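Local coordinates for mosquitocidal toxin (Bacillus sphaericus, PDB 2CB4), which probably acts as an ADP-ribosyltransferase toxin that kills mosquitoes, the part described here being its catalytic domain, at residues T30-M33 against D34-S37; N87-L91 against N92-P96; P105-D108 against T109-L112. The protein carries 1 engineered substitution. All coordinates share one frame; numbering follows the deposited sequence.

Interaction 1 (T30-M33 against D34-S37)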
loop_
_atom_site.group_PDB
_atom_site.type_symbol
_atom_site.label_atom_id
_atom_site.label_comp_id
_atom_site.label_asym_id
_atom_site.label_seq_id
_atom_site.Cartn_x
_atom_site.Cartn_y
_atom_site.Cartn_z
ATOM N N THR A 30 -14.564 8.451 26.280
ATOM C CA THR A 30 -15.884 8.196 26.870
ATOM C C THR A 30 -16.254 6.737 27.132
ATOM O O THR A 30 -17.050 6.443 28.014
ATOM C CB THR A 30 -16.994 8.882 26.061
ATOM O OG1 THR A 30 -16.937 8.413 24.709
ATOM C CG2 THR A 30 -16.810 10.405 26.081
ATOM N N TRP A 31 -15.671 5.833 26.367
ATOM C CA TRP A 31 -15.940 4.422 26.553
ATOM C C TRP A 31 -15.450 3.910 27.908
ATOM O O TRP A 31 -15.891 2.862 28.367
ATOM C CB TRP A 31 -15.350 3.600 25.408
ATOM C CG TRP A 31 -13.964 4.002 25.016
ATOM C CD1 TRP A 31 -13.606 4.898 24.031
ATOM C CD2 TRP A 31 -12.737 3.504 25.573
ATOM N NE1 TRP A 31 -12.233 4.977 23.958
ATOM C CE2 TRP A 31 -11.677 4.148 24.897
ATOM C CE3 TRP A 31 -12.436 2.592 26.595
ATOM C CZ2 TRP A 31 -10.351 3.897 25.184
ATOM C CZ3 TRP A 31 -11.105 2.355 26.898
ATOM C CH2 TRP A 31 -10.079 3.010 26.198
ATOM N N LEU A 32 -14.558 4.653 28.555
ATOM C CA LEU A 32 -14.044 4.258 29.869
ATOM C C LEU A 32 -15.100 4.464 30.946
ATOM O O LEU A 32 -15.102 3.769 31.953
ATOM C CB LEU A 32 -12.867 5.153 30.251
ATOM C CG LEU A 32 -11.474 4.794 29.764
ATOM C CD1 LEU A 32 -10.510 5.707 30.482
ATOM C CD2 LEU A 32 -11.177 3.324 30.065
HETATM N N MSE A 33 -15.945 5.474 30.769
HETATM C CA MSE A 33 -16.959 5.823 31.770
HETATM C C MSE A 33 -17.927 4.719 32.212
HETATM O O MSE A 33 -18.459 4.756 33.328
HETATM C CB MSE A 33 -17.678 7.135 31.457
HETATM C CG MSE A 33 -16.825 8.326 31.046
HETATM SE SE MSE A 33 -17.917 9.891 30.939
HETATM C CE MSE A 33 -19.193 9.302 29.709
ATOM N N ASP A 34 -18.167 3.751 31.339
ATOM C CA ASP A 34 -19.079 2.653 31.667
ATOM C C ASP A 34 -18.334 1.416 32.191
ATOM O O ASP A 34 -18.948 0.374 32.461
ATOM C CB ASP A 34 -19.887 2.263 30.435
ATOM C CG ASP A 34 -21.181 3.062 30.309
ATOM O OD1 ASP A 34 -21.335 4.111 30.993
ATOM O OD2 ASP A 34 -22.056 2.604 29.543
HETATM N N MSE A 35 -17.013 1.534 32.321
HETATM C CA MSE A 35 -16.191 0.431 32.769
HETATM C C MSE A 35 -15.415 0.851 34.004
HETATM O O MSE A 35 -14.281 0.459 34.208
HETATM C CB MSE A 35 -15.386 -0.045 31.568
HETATM C CG MSE A 35 -14.024 0.546 31.347
HETATM SE SE MSE A 35 -13.173 -0.268 29.836
HETATM C CE MSE A 35 -14.753 -0.209 28.821
ATOM N N SER A 36 -16.069 1.652 34.838
ATOM C CA SER A 36 -15.492 2.172 36.057
ATOM C C SER A 36 -14.847 1.141 36.984
ATOM O O SER A 36 -13.688 1.278 37.383
ATOM C CB SER A 36 -16.528 3.005 36.825
ATOM O OG SER A 36 -16.047 3.342 38.125
ATOM N N SER A 37 -15.610 0.119 37.356
ATOM C CA SER A 37 -15.116 -0.916 38.271
ATOM C C SER A 37 -14.001 -1.719 37.646
ATOM O O SER A 37 -12.987 -1.994 38.287
ATOM C CB SER A 37 -16.261 -1.830 38.709
ATOM O OG SER A 37 -16.956 -1.217 39.784
#

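Interaction 2 (N87-L91 against N92-P96)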
loop_
_atom_site.group_PDB
_atom_site.type_symbol
_atom_site.label_atom_id
_atom_site.label_comp_id
_atom_site.label_asym_id
_atom_site.label_seq_id
_atom_site.Cartn_x
_atom_site.Cartn_y
_atom_site.Cartn_z
ATOM N N ASN A 87 -7.235 26.587 19.686
ATOM C CA ASN A 87 -7.917 26.011 18.505
ATOM C C ASN A 87 -7.877 24.491 18.511
ATOM O O ASN A 87 -8.703 23.841 17.884
ATOM C CB ASN A 87 -7.409 26.580 17.176
ATOM C CG ASN A 87 -7.941 27.954 16.911
ATOM O OD1 ASN A 87 -8.730 28.494 17.697
ATOM N ND2 ASN A 87 -7.540 28.532 15.798
ATOM N N ASP A 88 -6.920 23.946 19.245
ATOM C CA ASP A 88 -6.805 22.510 19.439
ATOM C C ASP A 88 -7.579 22.124 20.770
ATOM O O ASP A 88 -8.592 21.456 20.736
ATOM C CB ASP A 88 -5.318 22.118 19.538
ATOM C CG ASP A 88 -5.117 20.613 19.708
ATOM O OD1 ASP A 88 -6.123 19.877 19.823
ATOM O OD2 ASP A 88 -3.971 20.151 19.697
ATOM N N ILE A 89 -7.083 22.599 21.914
ATOM C CA ILE A 89 -7.634 22.301 23.235
ATOM C C ILE A 89 -9.106 22.625 23.514
ATOM O O ILE A 89 -9.827 21.775 24.073
ATOM C CB ILE A 89 -6.697 22.816 24.382
ATOM C CG1 ILE A 89 -5.238 22.323 24.165
ATOM C CG2 ILE A 89 -7.270 22.425 25.778
ATOM C CD1 ILE A 89 -5.113 20.792 23.979
ATOM N N PHE A 90 -9.562 23.822 23.134
ATOM C CA PHE A 90 -10.969 24.201 23.367
ATOM C C PHE A 90 -11.894 23.433 22.428
ATOM O O PHE A 90 -13.111 23.418 22.610
ATOM C CB PHE A 90 -11.215 25.706 23.192
ATOM C CG PHE A 90 -10.708 26.556 24.327
ATOM C CD1 PHE A 90 -10.171 25.991 25.455
ATOM C CD2 PHE A 90 -10.752 27.948 24.244
ATOM C CE1 PHE A 90 -9.684 26.788 26.485
ATOM C CE2 PHE A 90 -10.257 28.733 25.282
ATOM C CZ PHE A 90 -9.739 28.151 26.398
ATOM N N LEU A 91 -11.317 22.808 21.409
ATOM C CA LEU A 91 -12.114 22.038 20.472
ATOM C C LEU A 91 -12.142 20.553 20.862
ATOM O O LEU A 91 -13.180 19.922 20.833
ATOM C CB LEU A 91 -11.537 22.176 19.065
ATOM C CG LEU A 91 -12.220 21.303 17.990
ATOM C CD1 LEU A 91 -13.665 21.739 17.731
ATOM C CD2 LEU A 91 -11.444 21.275 16.672
ATOM N N ASN A 92 -10.982 20.014 21.219
ATOM C CA ASN A 92 -10.829 18.598 21.528
ATOM C C ASN A 92 -10.687 18.199 22.993
ATOM O O ASN A 92 -10.810 17.034 23.307
ATOM C CB ASN A 92 -9.552 18.089 20.805
ATOM C CG ASN A 92 -9.646 18.203 19.314
ATOM O OD1 ASN A 92 -10.557 17.663 18.700
ATOM N ND2 ASN A 92 -8.724 18.937 18.721
ATOM N N GLY A 93 -10.355 19.156 23.854
ATOM C CA GLY A 93 -10.117 18.911 25.259
ATOM C C GLY A 93 -8.718 18.314 25.412
ATOM O O GLY A 93 -7.862 18.425 24.523
ATOM N N PHE A 94 -8.489 17.658 26.534
ATOM C CA PHE A 94 -7.209 16.995 26.758
ATOM C C PHE A 94 -7.399 15.505 26.565
ATOM O O PHE A 94 -7.952 14.821 27.426
ATOM C CB PHE A 94 -6.680 17.298 28.145
ATOM C CG PHE A 94 -6.282 18.736 28.322
ATOM C CD1 PHE A 94 -5.205 19.268 27.595
ATOM C CD2 PHE A 94 -6.995 19.573 29.188
ATOM C CE1 PHE A 94 -4.831 20.608 27.759
ATOM C CE2 PHE A 94 -6.634 20.914 29.342
ATOM C CZ PHE A 94 -5.542 21.431 28.627
ATOM N N ILE A 95 -6.968 15.026 25.405
ATOM C CA ILE A 95 -7.052 13.616 25.036
ATOM C C ILE A 95 -5.715 12.997 25.443
ATOM O O ILE A 95 -4.664 13.615 25.271
ATOM C CB ILE A 95 -7.302 13.475 23.501
ATOM C CG1 ILE A 95 -8.627 14.180 23.119
ATOM C CG2 ILE A 95 -7.316 11.995 23.061
ATOM C CD1 ILE A 95 -8.852 14.238 21.578
ATOM N N PRO A 96 -5.754 11.812 26.048
ATOM C CA PRO A 96 -4.516 11.176 26.522
ATOM C C PRO A 96 -3.604 10.697 25.386
ATOM O O PRO A 96 -4.045 10.530 24.248
ATOM C CB PRO A 96 -5.026 9.963 27.334
ATOM C CG PRO A 96 -6.455 10.164 27.514
ATOM C CD PRO A 96 -6.950 11.031 26.417
#

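Interaction 3 (P105-D108 against T109-L112)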
loop_
_atom_site.group_PDB
_atom_site.type_symbol
_atom_site.label_atom_id
_atom_site.label_comp_id
_atom_site.label_asym_id
_atom_site.label_seq_id
_atom_site.Cartn_x
_atom_site.Cartn_y
_atom_site.Cartn_z
ATOM N N PRO A 105 -3.068 -5.605 31.297
ATOM C CA PRO A 105 -2.247 -4.924 32.312
ATOM C C PRO A 105 -1.006 -4.244 31.704
ATOM O O PRO A 105 0.015 -4.048 32.389
ATOM C CB PRO A 105 -1.853 -6.057 33.276
ATOM C CG PRO A 105 -1.864 -7.320 32.418
ATOM C CD PRO A 105 -2.818 -7.069 31.252
ATOM N N VAL A 106 -1.119 -3.860 30.427
ATOM C CA VAL A 106 -0.047 -3.169 29.715
ATOM C C VAL A 106 0.260 -1.865 30.470
ATOM O O VAL A 106 -0.355 -1.558 31.508
ATOM C CB VAL A 106 -0.479 -2.836 28.251
ATOM C CG1 VAL A 106 -0.558 -4.095 27.429
ATOM C CG2 VAL A 106 -1.832 -2.133 28.240
ATOM N N GLU A 107 1.199 -1.092 29.938
ATOM C CA GLU A 107 1.567 0.177 30.548
ATOM C C GLU A 107 0.469 1.253 30.482
ATOM O O GLU A 107 0.519 2.226 31.234
ATOM C CB GLU A 107 2.857 0.720 29.917
ATOM C CG GLU A 107 4.105 -0.109 30.220
ATOM C CD GLU A 107 4.391 -0.233 31.707
ATOM O OE1 GLU A 107 4.739 0.807 32.313
ATOM O OE2 GLU A 107 4.279 -1.364 32.253
ATOM N N ASP A 108 -0.495 1.086 29.575
ATOM C CA ASP A 108 -1.586 2.047 29.377
ATOM C C ASP A 108 -2.243 2.526 30.654
ATOM O O ASP A 108 -2.586 3.700 30.779
ATOM C CB ASP A 108 -2.666 1.477 28.453
ATOM C CG ASP A 108 -2.143 1.113 27.070
ATOM O OD1 ASP A 108 -0.922 1.261 26.821
ATOM O OD2 ASP A 108 -2.956 0.659 26.225
ATOM N N THR A 109 -2.453 1.595 31.581
ATOM C CA THR A 109 -3.124 1.886 32.855
ATOM C C THR A 109 -2.194 1.858 34.038
ATOM O O THR A 109 -2.627 2.000 35.162
ATOM C CB THR A 109 -4.305 0.910 33.129
ATOM O OG1 THR A 109 -3.847 -0.447 33.013
ATOM C CG2 THR A 109 -5.408 1.137 32.113
ATOM N N HIS A 110 -0.904 1.695 33.776
ATOM C CA HIS A 110 0.072 1.658 34.842
ATOM C C HIS A 110 0.335 3.026 35.455
ATOM O O HIS A 110 1.265 3.746 35.083
ATOM C CB HIS A 110 1.357 0.958 34.403
ATOM C CG HIS A 110 2.208 0.525 35.547
ATOM N ND1 HIS A 110 2.988 -0.619 35.515
ATOM C CD2 HIS A 110 2.389 1.067 36.784
ATOM C CE1 HIS A 110 3.627 -0.747 36.672
ATOM N NE2 HIS A 110 3.274 0.259 37.460
ATOM N N LEU A 111 -0.493 3.366 36.437
ATOM C CA LEU A 111 -0.429 4.644 37.123
ATOM C C LEU A 111 0.891 5.064 37.736
ATOM O O LEU A 111 1.312 6.208 37.576
ATOM C CB LEU A 111 -1.581 4.784 38.125
ATOM C CG LEU A 111 -1.696 6.148 38.828
ATOM C CD1 LEU A 111 -1.869 7.265 37.803
ATOM C CD2 LEU A 111 -2.853 6.128 39.806
ATOM N N LEU A 112 1.535 4.168 38.476
ATOM C CA LEU A 112 2.815 4.505 39.121
ATOM C C LEU A 112 3.934 4.733 38.115
ATOM O O LEU A 112 4.752 5.620 38.305
ATOM C CB LEU A 112 3.223 3.444 40.155
ATOM C CG LEU A 112 2.572 3.635 41.536
ATOM C CD1 LEU A 112 2.839 2.414 42.411
ATOM C CD2 LEU A 112 3.027 4.928 42.228
#

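Interaction 1 (T30-M33 against D34-S37)
Trp31 presents an edge of its indole, close to the ring plane, to the terminal methyl of Met35: CE3 of Trp31 and CE of Met35 are 4.3 Å apart. The same methyl also comes near the backbone, CE of Met35 lying 3.3 Å from O of Trp31. A bend at chi3 (43°) of the Met35 chain, otherwise extended at chi2, helps to turn it there. Met35, modelled as selenomethionine, crosses the Leu32 side chain at an oblique angle, and SE of Met35 rests 4.1 Å from CD2 of Leu32. A long, flexible, unbranched side chain suits this place, since it can serve both an aromatic edge and an isobutyl branch. The backbone of the same turn is joined by Met35 N to Leu32 O, 3.0 Å long with an N-H...O angle of 158°; the donor stands above the carbonyl plane of Leu32, not on a lone pair. Two residues earlier, Met33 N bonds to Thr30 O at 3.1 Å. Asp34, an exposed acid at the second corner of the turn, packs on His110 of the second subunit, while Trp31 packs on Glu107 of that subunit. Gln101 of the same chain touches both Trp31 and Met35. With Met33 and Asp34 at its corners, the Leu32-Met35 bond closes a type I beta turn, which delivers Met35 to the N-cap position of helix 36-44.

Interaction 2 (N87-L91 against N92-P96)
Asp88 and Asn92, one helical turn apart, set their side chains at about a right angle, and the planes of carboxylate and amide stand 80° from each other. Even so they bond, ND2 of Asn92 lying 3.0 Å from OD1 of Asp88. OD1 is nearly in the amide plane of Asn92, while ND2 meets OD1 on the anti side, somewhat out of the carboxylate plane. Asp88 holds CG anti to its own nitrogen (chi1 -179°), which brings the carboxylate alongside the last turn of the helix. An acid and an amide make a good pair here, one accepting and the other donating at the partly exposed surface. The backbone repeats the link, because O of Asp88 accepts both Asn92 N at 2.8 Å and Leu91 N at 3.1 Å.

Ile89 and Phe94 form the apolar counterpart. The branch methyl CG2 of Ile89 sits over one face of the Phe94 ring, 3.8 Å from the centroid and 26° off the normal, as a CH-pi contact displaced toward the rim; CZ of Phe94 is its nearest ring atom at 3.5 Å. The helix ends at Asn92, and Gly93, whose N bonds to Ile89 O at 2.7 Å, is the first residue to leave helical geometry. Its positive phi is readily adopted by glycine, and Phe94 then brings one ring face against Ile89.

Helix 86-92 and the loop after it lie against the sheet: Ile89 and Phe90 from the helix and Phe94 from the loop pack on Ile192 of strand 192-199, and Phe94 meets Tyr154 of strand 150-156 edge-to-face.

Interaction 3 (P105-D108 against T109-L112)
The shortest sound polar bond across this contact runs from N of His110 to O of Glu107, 3.0 Å long with an N-H...O angle of 151°. The donor stands above the carbonyl plane of Glu107, 69° out of it and not on a lone pair. Asp108 and Thr109 form the corners between them, and their backbone angles make it a type I beta turn. CB of His110 also lies 3.5 Å from O of Glu107, close to the turn it closes.

The two side chains then run side by side and point the same way. Glu107 is bent at chi2 (-59°), which carries its carboxylate obliquely beside the imidazole. OE1 of Glu107 is bonded to ND2 of Asn113, in the helix that follows. Glutamate suits the place because its chain is long enough to bring its carboxylate to the amide of Asn113.

Thr109 is buried on another part of the turn, where its short side chain fits against helix 36-44. His110 is at once the N-cap residue of helix 111-117 and the centre of an inverse gamma turn, closed by a weak bond of 2.8 Å from Leu111 N to Thr109 O.

Glu107 and His110 pack on Trp31 and Asp34 of the third subunit, respectively. Within the chain, the turn leads into helix 111-117 and leans on helix 36-44, where Thr109 touches Leu39 and Leu42 and Leu111 touches Ile43.

Interactions 1 and 3 are alike in form: each is a type I turn that delivers a helix N-cap, and helices 36-44 and 111-117, which they start, pack against each other. Both lie far from the chain centre, about 20 and 19 Å centre to centre, and they meet each other across subunits, the turn of 30-37 in one copy packing on that of 105-112 in another. Interaction 2 marks a helix end instead, lies deeper, about 12 Å from the centre, and faces the large sheet. Its chemistry is split between a partly exposed polar pair and a buried aliphatic-aromatic one. Both turns share one backbone bond; interaction 1 adds apolar side-chain contacts, interaction 3 a carboxylate beside an imidazole.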